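Local coordinates for glycosyl hydrolase family 62 protein (Coprinopsis cinerea, PDB 5B6T), which probably releases arabinofuranosyl side groups from arabinoxylan as a family 62 alpha-L-arabinofuranosidase built on a five-bladed beta-propeller, at residues G25-S30 / L302-G307; T260-H265 / Q289-N294; R285-G290 / L306-Q311. One frame throughout, in Å; residues are numbered along the deposited sequence. Where two conformers were deposited one is given.

Overall arrangement
The three contacts lie close together, centres 9 to 11 Å apart, around the sheet that contains strands 266-268, 285-290, 305-311, 7-9 and 252-254. Interaction 3 pairs strands 285-290 and 305-311 within it. Interaction 1 brings residues 25-30, at the start of another sheet, against the beginning of strand 305-311, and so spans nearly the whole chain. Interaction 2, nested inside that span, ties the loop before strand 266-268 to the end of strand 285-290. Q289 and G290 are common to interactions 2 and 3, L306 and G307 to interactions 1 and 3. Interaction 1 joins the first and last propeller blades, near the central calcium ion; interactions 2 and 3 build the blade on one side.

Interaction 1 (G25-S30 / L302-G307); sequences GIKDPS and LPWKLG
K27 lays its aliphatic chain across the indole of W304, and its atoms meet the tryptophan in succession. CB lies beside Q289, a residue of strand 285-290. CG sits 3.8 Å from W304 CB, and CD comes to 3.6 Å from W304 CD1. The bend at chi3 (73°) then sets K27 CE over the five-membered ring of W304, 3.8 Å from the centroid, a CH-pi contact. Beyond the ring, NZ donates to a water at 2.9 Å, which also receives a weak bond from W304 NE1. The ammonium is further hydrogen-bonded to Y299 OH and to a bound glycerol.

The one backbone hydrogen bond across the contact runs from I26 N to W304 O, 3.0 Å; G25 CA adds a CH...O contact to the same oxygen. The bond is nearly straight at hydrogen (167°), yet the donor stands well above the carbonyl plane. L306 supplies the apolar part with its two methyls. CD1 touches I26 CG2 at 3.9 Å, while CD2 packs on P29 CD at 3.8 Å and also approaches I26 O. The side chains of I26 and L306 cross at about a right angle, whereas P29 and L306 pass alongside with opposite headings.

The short strands 25-27 and 305-307 are inclined by 44° and belong to different sheets, so the contact is a seam between propeller blades. Within its own sheet strand 25-27 pairs by backbone with strand 37-46, G25 with A45 and K27 with S43; in the neighbouring sheet K305 pairs with G290 of strand 285-290.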
loop_
_atom_site.group_PDB
_atom_site.type_symbol
_atom_site.label_atom_id
_atom_site.label_comp_id
_atom_site.label_asym_id
_atom_site.label_seq_id
_atom_site.Cartn_x
_atom_site.Cartn_y
_atom_site.Cartn_z
ATOM N N GLY A 25 6.625 -13.993 5.816
ATOM C CA GLY A 25 5.446 -13.156 5.669
ATOM C C GLY A 25 5.238 -12.746 4.210
ATOM O O GLY A 25 6.203 -12.541 3.467
ATOM N N ILE A 26 3.976 -12.614 3.808
ATOM C CA ILE A 26 3.598 -11.984 2.525
ATOM C C ILE A 26 2.894 -10.705 2.918
ATOM O O ILE A 26 1.986 -10.731 3.734
ATOM C CB ILE A 26 2.672 -12.872 1.682
ATOM C CG1 ILE A 26 3.378 -14.173 1.340
ATOM C CG2 ILE A 26 2.168 -12.159 0.441
ATOM C CD1 ILE A 26 4.612 -14.038 0.507
ATOM N N LYS A 27 3.361 -9.575 2.370
ATOM C CA LYS A 27 3.115 -8.283 2.980
ATOM C C LYS A 27 2.811 -7.178 1.956
ATOM O O LYS A 27 3.098 -7.297 0.775
ATOM C CB LYS A 27 4.355 -7.860 3.771
ATOM C CG LYS A 27 4.684 -8.768 4.942
ATOM C CD LYS A 27 5.777 -8.158 5.807
ATOM C CE LYS A 27 5.259 -6.989 6.614
ATOM N NZ LYS A 27 6.381 -6.256 7.251
ATOM N N ASP A 28 2.249 -6.087 2.462
ATOM C CA ASP A 28 2.245 -4.807 1.777
ATOM C C ASP A 28 1.635 -4.855 0.356
ATOM O O ASP A 28 2.238 -4.334 -0.590
ATOM C CB ASP A 28 3.681 -4.253 1.673
ATOM C CG ASP A 28 4.493 -4.402 2.943
ATOM O OD1 ASP A 28 3.931 -4.211 4.025
ATOM O OD2 ASP A 28 5.724 -4.690 2.799
ATOM N N PRO A 29 0.437 -5.452 0.192
ATOM C CA PRO A 29 -0.032 -5.739 -1.149
ATOM C C PRO A 29 -0.456 -4.528 -1.952
ATOM O O PRO A 29 -1.029 -3.577 -1.403
ATOM C CB PRO A 29 -1.267 -6.643 -0.911
ATOM C CG PRO A 29 -1.731 -6.258 0.461
ATOM C CD PRO A 29 -0.480 -5.988 1.223
ATOM N N SER A 30 -0.237 -4.608 -3.267
ATOM C CA SER A 30 -0.835 -3.721 -4.231
ATOM C C SER A 30 -1.690 -4.558 -5.196
ATOM O O SER A 30 -1.323 -5.675 -5.530
ATOM C CB SER A 30 0.254 -2.988 -5.018
ATOM O OG SER A 30 -0.308 -1.950 -5.805
ATOM N N LEU A 302 7.738 -12.207 11.205
ATOM C CA LEU A 302 6.339 -12.385 11.605
ATOM C C LEU A 302 5.513 -13.011 10.475
ATOM O O LEU A 302 5.686 -12.671 9.287
ATOM C CB LEU A 302 5.700 -11.057 12.007
ATOM C CG LEU A 302 6.204 -10.427 13.304
ATOM C CD1 LEU A 302 5.712 -8.988 13.354
ATOM C CD2 LEU A 302 5.788 -11.201 14.546
ATOM N N PRO A 303 4.575 -13.897 10.826
ATOM C CA PRO A 303 3.836 -14.613 9.785
ATOM C C PRO A 303 2.631 -13.854 9.221
ATOM O O PRO A 303 1.486 -14.283 9.340
ATOM C CB PRO A 303 3.427 -15.914 10.499
ATOM C CG PRO A 303 3.277 -15.504 11.915
ATOM C CD PRO A 303 4.324 -14.468 12.172
ATOM N N TRP A 304 2.921 -12.769 8.530
ATOM C CA TRP A 304 1.864 -11.980 7.857
ATOM C C TRP A 304 1.251 -12.756 6.707
ATOM O O TRP A 304 1.956 -13.416 5.940
ATOM C CB TRP A 304 2.407 -10.648 7.320
ATOM C CG TRP A 304 2.926 -9.728 8.362
ATOM C CD1 TRP A 304 4.216 -9.588 8.734
ATOM C CD2 TRP A 304 2.172 -8.808 9.159
ATOM N NE1 TRP A 304 4.332 -8.627 9.699
ATOM C CE2 TRP A 304 3.081 -8.137 9.989
ATOM C CE3 TRP A 304 0.819 -8.495 9.255
ATOM C CZ2 TRP A 304 2.679 -7.181 10.930
ATOM C CZ3 TRP A 304 0.413 -7.518 10.166
ATOM C CH2 TRP A 304 1.335 -6.880 11.001
ATOM N N LYS A 305 -0.072 -12.628 6.573
ATOM C CA LYS A 305 -0.846 -13.214 5.466
ATOM C C LYS A 305 -1.822 -12.151 4.993
ATOM O O LYS A 305 -2.156 -11.237 5.740
ATOM C CB LYS A 305 -1.577 -14.490 5.921
ATOM C CG LYS A 305 -0.602 -15.527 6.499
ATOM C CD LYS A 305 -1.281 -16.760 7.025
ATOM C CE LYS A 305 -0.382 -17.514 7.976
ATOM N NZ LYS A 305 0.936 -17.944 7.403
ATOM N N LEU A 306 -2.264 -12.280 3.754
ATOM C CA LEU A 306 -3.199 -11.314 3.164
ATOM C C LEU A 306 -4.631 -11.809 3.328
ATOM O O LEU A 306 -4.919 -12.979 3.059
ATOM C CB LEU A 306 -2.893 -11.116 1.674
ATOM C CG LEU A 306 -1.436 -10.780 1.305
ATOM C CD1 LEU A 306 -1.316 -10.460 -0.166
ATOM C CD2 LEU A 306 -0.877 -9.653 2.162
ATOM N N GLY A 307 -5.499 -10.900 3.730
ATOM C CA GLY A 307 -6.946 -11.089 3.736
ATOM C C GLY A 307 -7.677 -9.939 3.081
ATOM O O GLY A 307 -7.053 -8.957 2.614
HETATM O O HOH W 1 7.263 -8.387 8.937
#

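Interaction 2 (T260-H265 / Q289-N294); sequences TRDISH and QGLDPN. With CA (calcium ion), chain D.
T260 OG1 does the work of a backbone group: it accepts the amide hydrogen of L291 N at 3.1 Å and passes its own to D262 O at 2.7 Å, fastening the loop 260-265 to the chain just past the end of strand 285-290. Being anti to the backbone N (chi1 -178°), this oxygen lies between the two. A water adds a second bridge, accepting from R261 N and donating to both D262 OD2 and L291 O. D262 OD1 also accepts from R221 N, and OD2 makes a salt bridge with R220. Farther out, P293 CB rests 3.5 Å from R261 NE, over one face of the guanidinium toward its rim.

At the other end S264 and Q289 form an antiparallel hydrogen-bonded pair, S264 N to Q289 O at 3.0 Å and Q289 N to S264 O at 3.1 Å. Q289 NE2 also donates to S264 OG at 2.9 Å, nearly within the amide plane. S264 OG is also bonded to E213. H265 NE2 binds the calcium ion, whose other five ligands are waters. With Q289 OE1 accepting from D28 N, both ends of the amide are engaged, probably fixing its orientation.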
loop_
_atom_site.group_PDB
_atom_site.type_symbol
_atom_site.label_atom_id
_atom_site.label_comp_id
_atom_site.label_asym_id
_atom_site.label_seq_id
_atom_site.Cartn_x
_atom_site.Cartn_y
_atom_site.Cartn_z
ATOM N N THR A 260 -6.874 -12.383 13.161
ATOM C CA THR A 260 -5.924 -11.308 13.363
ATOM C C THR A 260 -6.577 -10.235 14.218
ATOM O O THR A 260 -7.779 -9.992 14.099
ATOM C CB THR A 260 -5.459 -10.729 12.000
ATOM O OG1 THR A 260 -4.496 -9.693 12.231
ATOM C CG2 THR A 260 -6.633 -10.184 11.184
ATOM N N ARG A 261 -5.771 -9.585 15.060
ATOM C CA ARG A 261 -6.141 -8.355 15.765
ATOM C C ARG A 261 -5.508 -7.109 15.158
ATOM O O ARG A 261 -5.768 -6.008 15.628
ATOM C CB ARG A 261 -5.720 -8.444 17.240
ATOM C CG ARG A 261 -6.466 -9.520 18.022
ATOM C CD ARG A 261 -6.119 -9.413 19.509
ATOM N NE ARG A 261 -6.218 -10.727 20.139
ATOM C CZ ARG A 261 -5.521 -11.129 21.207
ATOM N NH1 ARG A 261 -4.660 -10.320 21.821
ATOM N NH2 ARG A 261 -5.687 -12.365 21.658
ATOM N N ASP A 262 -4.647 -7.322 14.157
ATOM C CA ASP A 262 -3.943 -6.266 13.458
ATOM C C ASP A 262 -4.528 -6.108 12.076
ATOM O O ASP A 262 -4.723 -7.117 11.365
ATOM C CB ASP A 262 -2.467 -6.625 13.315
ATOM C CG ASP A 262 -1.739 -6.647 14.635
ATOM O OD1 ASP A 262 -1.231 -5.580 15.044
ATOM O OD2 ASP A 262 -1.657 -7.748 15.269
ATOM N N ILE A 263 -4.803 -4.847 11.704
ATOM C CA ILE A 263 -5.197 -4.509 10.340
ATOM C C ILE A 263 -4.089 -3.613 9.825
ATOM O O ILE A 263 -3.951 -2.468 10.261
ATOM C CB ILE A 263 -6.570 -3.784 10.242
ATOM C CG1 ILE A 263 -7.644 -4.532 11.015
ATOM C CG2 ILE A 263 -6.937 -3.617 8.784
ATOM C CD1 ILE A 263 -7.953 -5.951 10.557
ATOM N N SER A 264 -3.254 -4.180 8.958
ATOM C CA SER A 264 -2.005 -3.542 8.575
ATOM C C SER A 264 -1.845 -3.445 7.036
ATOM O O SER A 264 -2.649 -4.017 6.282
ATOM C CB SER A 264 -0.868 -4.286 9.308
ATOM O OG SER A 264 0.435 -3.814 9.025
ATOM N N HIS A 265 -0.812 -2.689 6.631
ATOM C CA HIS A 265 -0.443 -2.323 5.262
ATOM C C HIS A 265 -1.230 -2.979 4.160
ATOM O O HIS A 265 -1.025 -4.141 3.866
ATOM C CB HIS A 265 1.048 -2.576 5.050
ATOM C CG HIS A 265 1.594 -1.860 3.866
ATOM N ND1 HIS A 265 2.834 -1.254 3.848
ATOM C CD2 HIS A 265 1.027 -1.597 2.667
ATOM C CE1 HIS A 265 3.012 -0.674 2.676
ATOM N NE2 HIS A 265 1.938 -0.875 1.936
ATOM N N GLN A 289 -2.824 -6.928 5.231
ATOM C CA GLN A 289 -2.071 -7.950 5.918
ATOM C C GLN A 289 -2.445 -8.040 7.387
ATOM O O GLN A 289 -2.600 -7.017 8.088
ATOM C CB GLN A 289 -0.549 -7.728 5.810
ATOM C CG GLN A 289 -0.047 -6.421 6.417
ATOM C CD GLN A 289 1.429 -6.177 6.229
ATOM O OE1 GLN A 289 2.057 -6.652 5.275
ATOM N NE2 GLN A 289 2.001 -5.390 7.151
ATOM N N GLY A 290 -2.579 -9.292 7.848
ATOM C CA GLY A 290 -2.871 -9.615 9.235
ATOM C C GLY A 290 -1.987 -10.746 9.682
ATOM O O GLY A 290 -1.233 -11.317 8.893
ATOM N N LEU A 291 -2.061 -11.077 10.969
ATOM C CA LEU A 291 -1.285 -12.185 11.501
ATOM C C LEU A 291 -1.875 -12.704 12.798
ATOM O O LEU A 291 -2.699 -12.050 13.450
ATOM C CB LEU A 291 0.185 -11.815 11.690
ATOM C CG LEU A 291 0.578 -11.076 12.974
ATOM C CD1 LEU A 291 2.067 -10.926 12.980
ATOM C CD2 LEU A 291 -0.074 -9.717 13.112
ATOM N N ASP A 292 -1.469 -13.915 13.167
ATOM C CA ASP A 292 -1.937 -14.514 14.412
ATOM C C ASP A 292 -1.559 -13.604 15.601
ATOM O O ASP A 292 -0.417 -13.184 15.723
ATOM C CB ASP A 292 -1.291 -15.893 14.536
ATOM C CG ASP A 292 -1.683 -16.660 15.795
ATOM O OD1 ASP A 292 -2.065 -16.100 16.819
ATOM O OD2 ASP A 292 -1.511 -17.885 15.749
ATOM N N PRO A 293 -2.535 -13.265 16.455
ATOM C CA PRO A 293 -2.237 -12.320 17.558
ATOM C C PRO A 293 -1.282 -12.848 18.610
ATOM O O PRO A 293 -0.803 -12.059 19.425
ATOM C CB PRO A 293 -3.601 -12.050 18.186
ATOM C CG PRO A 293 -4.445 -13.165 17.761
ATOM C CD PRO A 293 -3.952 -13.649 16.421
ATOM N N ASN A 294 -1.017 -14.159 18.588
ATOM C CA ASN A 294 -0.002 -14.748 19.443
ATOM C C ASN A 294 1.395 -14.744 18.867
ATOM O O ASN A 294 2.332 -15.187 19.530
ATOM C CB ASN A 294 -0.429 -16.154 19.838
ATOM C CG ASN A 294 -1.705 -16.138 20.663
ATOM O OD1 ASN A 294 -1.844 -15.323 21.581
ATOM N ND2 ASN A 294 -2.642 -17.022 20.340
HETATM CA CA CA D . 1.495 -0.142 -0.037
HETATM O O HOH W 2 -3.078 -10.070 15.338
HETATM O O HOH W 3 0.184 1.279 0.883
HETATM O O HOH W 4 3.044 1.216 -0.002
HETATM O O HOH W 5 1.084 0.395 -2.006
HETATM O O HOH W 6 -0.188 -1.384 -0.063
HETATM O O HOH W 7 2.742 -1.714 -0.869
#

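Interaction 3 (R285-G290 / L306-Q311); sequences RYLYQG and LGLLTQ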
loop_
_atom_site.group_PDB
_atom_site.type_symbol
_atom_site.label_atom_id
_atom_site.label_comp_id
_atom_site.label_asym_id
_atom_site.label_seq_id
_atom_site.Cartn_x
_atom_site.Cartn_y
_atom_site.Cartn_z
ATOM N N ARG A 285 -13.533 -2.403 -0.573
ATOM C CA ARG A 285 -12.867 -3.659 -0.261
ATOM C C ARG A 285 -11.400 -3.337 -0.023
ATOM O O ARG A 285 -10.794 -2.625 -0.828
ATOM C CB ARG A 285 -13.001 -4.654 -1.417
ATOM C CG ARG A 285 -14.424 -5.132 -1.698
ATOM C CD ARG A 285 -14.445 -6.043 -2.921
ATOM N NE ARG A 285 -14.549 -5.299 -4.161
ATOM C CZ ARG A 285 -14.371 -5.807 -5.390
ATOM N NH1 ARG A 285 -14.012 -7.091 -5.578
ATOM N NH2 ARG A 285 -14.527 -5.002 -6.438
ATOM N N TYR A 286 -10.852 -3.849 1.070
ATOM C CA TYR A 286 -9.480 -3.538 1.462
ATOM C C TYR A 286 -8.707 -4.821 1.562
ATOM O O TYR A 286 -8.982 -5.676 2.401
ATOM C CB TYR A 286 -9.403 -2.749 2.798
ATOM C CG TYR A 286 -8.105 -2.007 3.033
ATOM C CD1 TYR A 286 -7.730 -0.961 2.213
ATOM C CD2 TYR A 286 -7.256 -2.342 4.089
ATOM C CE1 TYR A 286 -6.540 -0.285 2.432
ATOM C CE2 TYR A 286 -6.090 -1.636 4.345
ATOM C CZ TYR A 286 -5.720 -0.637 3.477
ATOM O OH TYR A 286 -4.540 0.036 3.680
ATOM N N LEU A 287 -7.686 -4.948 0.710
ATOM C CA LEU A 287 -6.772 -6.090 0.743
ATOM C C LEU A 287 -5.659 -5.705 1.712
ATOM O O LEU A 287 -5.021 -4.676 1.522
ATOM C CB LEU A 287 -6.221 -6.338 -0.669
ATOM C CG LEU A 287 -5.276 -7.546 -0.807
ATOM C CD1 LEU A 287 -5.902 -8.892 -0.529
ATOM C CD2 LEU A 287 -4.694 -7.517 -2.216
ATOM N N TYR A 288 -5.465 -6.494 2.762
ATOM C CA TYR A 288 -4.613 -6.058 3.868
ATOM C C TYR A 288 -3.763 -7.225 4.349
ATOM O O TYR A 288 -3.982 -8.380 3.946
ATOM C CB TYR A 288 -5.488 -5.507 4.982
ATOM C CG TYR A 288 -6.211 -6.568 5.788
ATOM C CD1 TYR A 288 -7.385 -7.179 5.320
ATOM C CD2 TYR A 288 -5.754 -6.945 7.036
ATOM C CE1 TYR A 288 -8.041 -8.148 6.051
ATOM C CE2 TYR A 288 -6.405 -7.911 7.776
ATOM C CZ TYR A 288 -7.549 -8.518 7.281
ATOM O OH TYR A 288 -8.227 -9.453 8.050
ATOM N N GLN A 289 -2.824 -6.928 5.231
ATOM C CA GLN A 289 -2.071 -7.950 5.918
ATOM C C GLN A 289 -2.445 -8.040 7.387
ATOM O O GLN A 289 -2.600 -7.017 8.088
ATOM C CB GLN A 289 -0.549 -7.728 5.810
ATOM C CG GLN A 289 -0.047 -6.421 6.417
ATOM C CD GLN A 289 1.429 -6.177 6.229
ATOM O OE1 GLN A 289 2.057 -6.652 5.275
ATOM N NE2 GLN A 289 2.001 -5.390 7.151
ATOM N N GLY A 290 -2.579 -9.292 7.848
ATOM C CA GLY A 290 -2.871 -9.615 9.235
ATOM C C GLY A 290 -1.987 -10.746 9.682
ATOM O O GLY A 290 -1.233 -11.317 8.893
ATOM N N LEU A 306 -2.264 -12.280 3.754
ATOM C CA LEU A 306 -3.199 -11.314 3.164
ATOM C C LEU A 306 -4.631 -11.809 3.328
ATOM O O LEU A 306 -4.919 -12.979 3.059
ATOM C CB LEU A 306 -2.893 -11.116 1.674
ATOM C CG LEU A 306 -1.436 -10.780 1.305
ATOM C CD1 LEU A 306 -1.316 -10.460 -0.166
ATOM C CD2 LEU A 306 -0.877 -9.653 2.162
ATOM N N GLY A 307 -5.499 -10.900 3.730
ATOM C CA GLY A 307 -6.946 -11.089 3.736
ATOM C C GLY A 307 -7.677 -9.939 3.081
ATOM O O GLY A 307 -7.053 -8.957 2.614
ATOM N N LEU A 308 -9.003 -10.057 3.011
ATOM C CA LEU A 308 -9.803 -9.077 2.298
ATOM C C LEU A 308 -10.967 -8.633 3.163
ATOM O O LEU A 308 -11.742 -9.485 3.608
ATOM C CB LEU A 308 -10.362 -9.684 1.025
ATOM C CG LEU A 308 -11.082 -8.734 0.069
ATOM C CD1 LEU A 308 -10.130 -7.684 -0.480
ATOM C CD2 LEU A 308 -11.727 -9.492 -1.083
ATOM N N LEU A 309 -11.050 -7.329 3.394
ATOM C CA LEU A 309 -12.188 -6.726 4.076
ATOM C C LEU A 309 -13.212 -6.311 3.034
ATOM O O LEU A 309 -12.855 -5.708 2.056
ATOM C CB LEU A 309 -11.753 -5.469 4.831
ATOM C CG LEU A 309 -10.644 -5.552 5.858
ATOM C CD1 LEU A 309 -10.464 -4.220 6.546
ATOM C CD2 LEU A 309 -10.926 -6.623 6.892
ATOM N N THR A 310 -14.484 -6.615 3.294
ATOM C CA THR A 310 -15.597 -6.151 2.484
ATOM C C THR A 310 -16.475 -5.231 3.333
ATOM O O THR A 310 -16.862 -5.586 4.431
ATOM C CB THR A 310 -16.413 -7.351 1.978
ATOM O OG1 THR A 310 -15.588 -8.186 1.151
ATOM C CG2 THR A 310 -17.586 -6.903 1.176
ATOM N N GLN A 311 -16.729 -4.029 2.846
ATOM C CA GLN A 311 -17.487 -3.068 3.637
ATOM C C GLN A 311 -18.931 -3.558 3.827
ATOM O O GLN A 311 -19.568 -3.986 2.854
ATOM C CB GLN A 311 -17.497 -1.714 2.942
ATOM C CG GLN A 311 -18.253 -0.626 3.676
ATOM C CD GLN A 311 -18.280 0.668 2.904
ATOM O OE1 GLN A 311 -18.154 0.684 1.690
ATOM N NE2 GLN A 311 -18.507 1.774 3.614
#
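Y286 O receives the shortest hydrogen bond of this contact, from L309 N at 2.8 Å and almost straight (176°), and L308 CA adds a CH...O contact to the same oxygen. The bond belongs to an antiparallel ladder inside one blade of the five-bladed beta-propeller. Y286 with L309 and Y288 with G307 are its hydrogen-bonded pairs, each closed by two backbone bonds. R285 with T310, L287 with L308 and Q289 with L306 are the non-hydrogen-bonded pairs that go with them. The strand directions differ by 157°, with a closest axis approach of 4.6 Å.

The two faces pack differently. On the face bearing L287 and L308, the aliphatic side chains meet at moderate distance, L287 CB lying 4.1 Å from L308 CD1. L287 CD1 comes nearer to the backbone, 3.3 Å from G307 O. This face looks toward strand 25-34, where P29 and V31 cover L287.

The face of Y286 and Y288 carries two tyrosine rings and L309. Y286 CB packs on L309 CB, 4.1 Å apart, while the Y286 ring meets F223 edge-to-face and its hydroxyl bonds to N198, both from the adjoining sheet. Y288 has its CG between the backbone N and the carbonyl carbon (chi1 75°), and its ring lies across the glycine, with G307 N over one face. Here G307 has no side chain of its own to compete with the ring. The phenol OH bonds to S9 of strand 7-9, reaching past strand 305-311 to the next strand of the same sheet, in which N- and C-terminal strands lie side by side. The side chain of L309 crosses that of Y288 at about a right angle, bringing L309 CD2 to 3.4 Å from Y288 CE1.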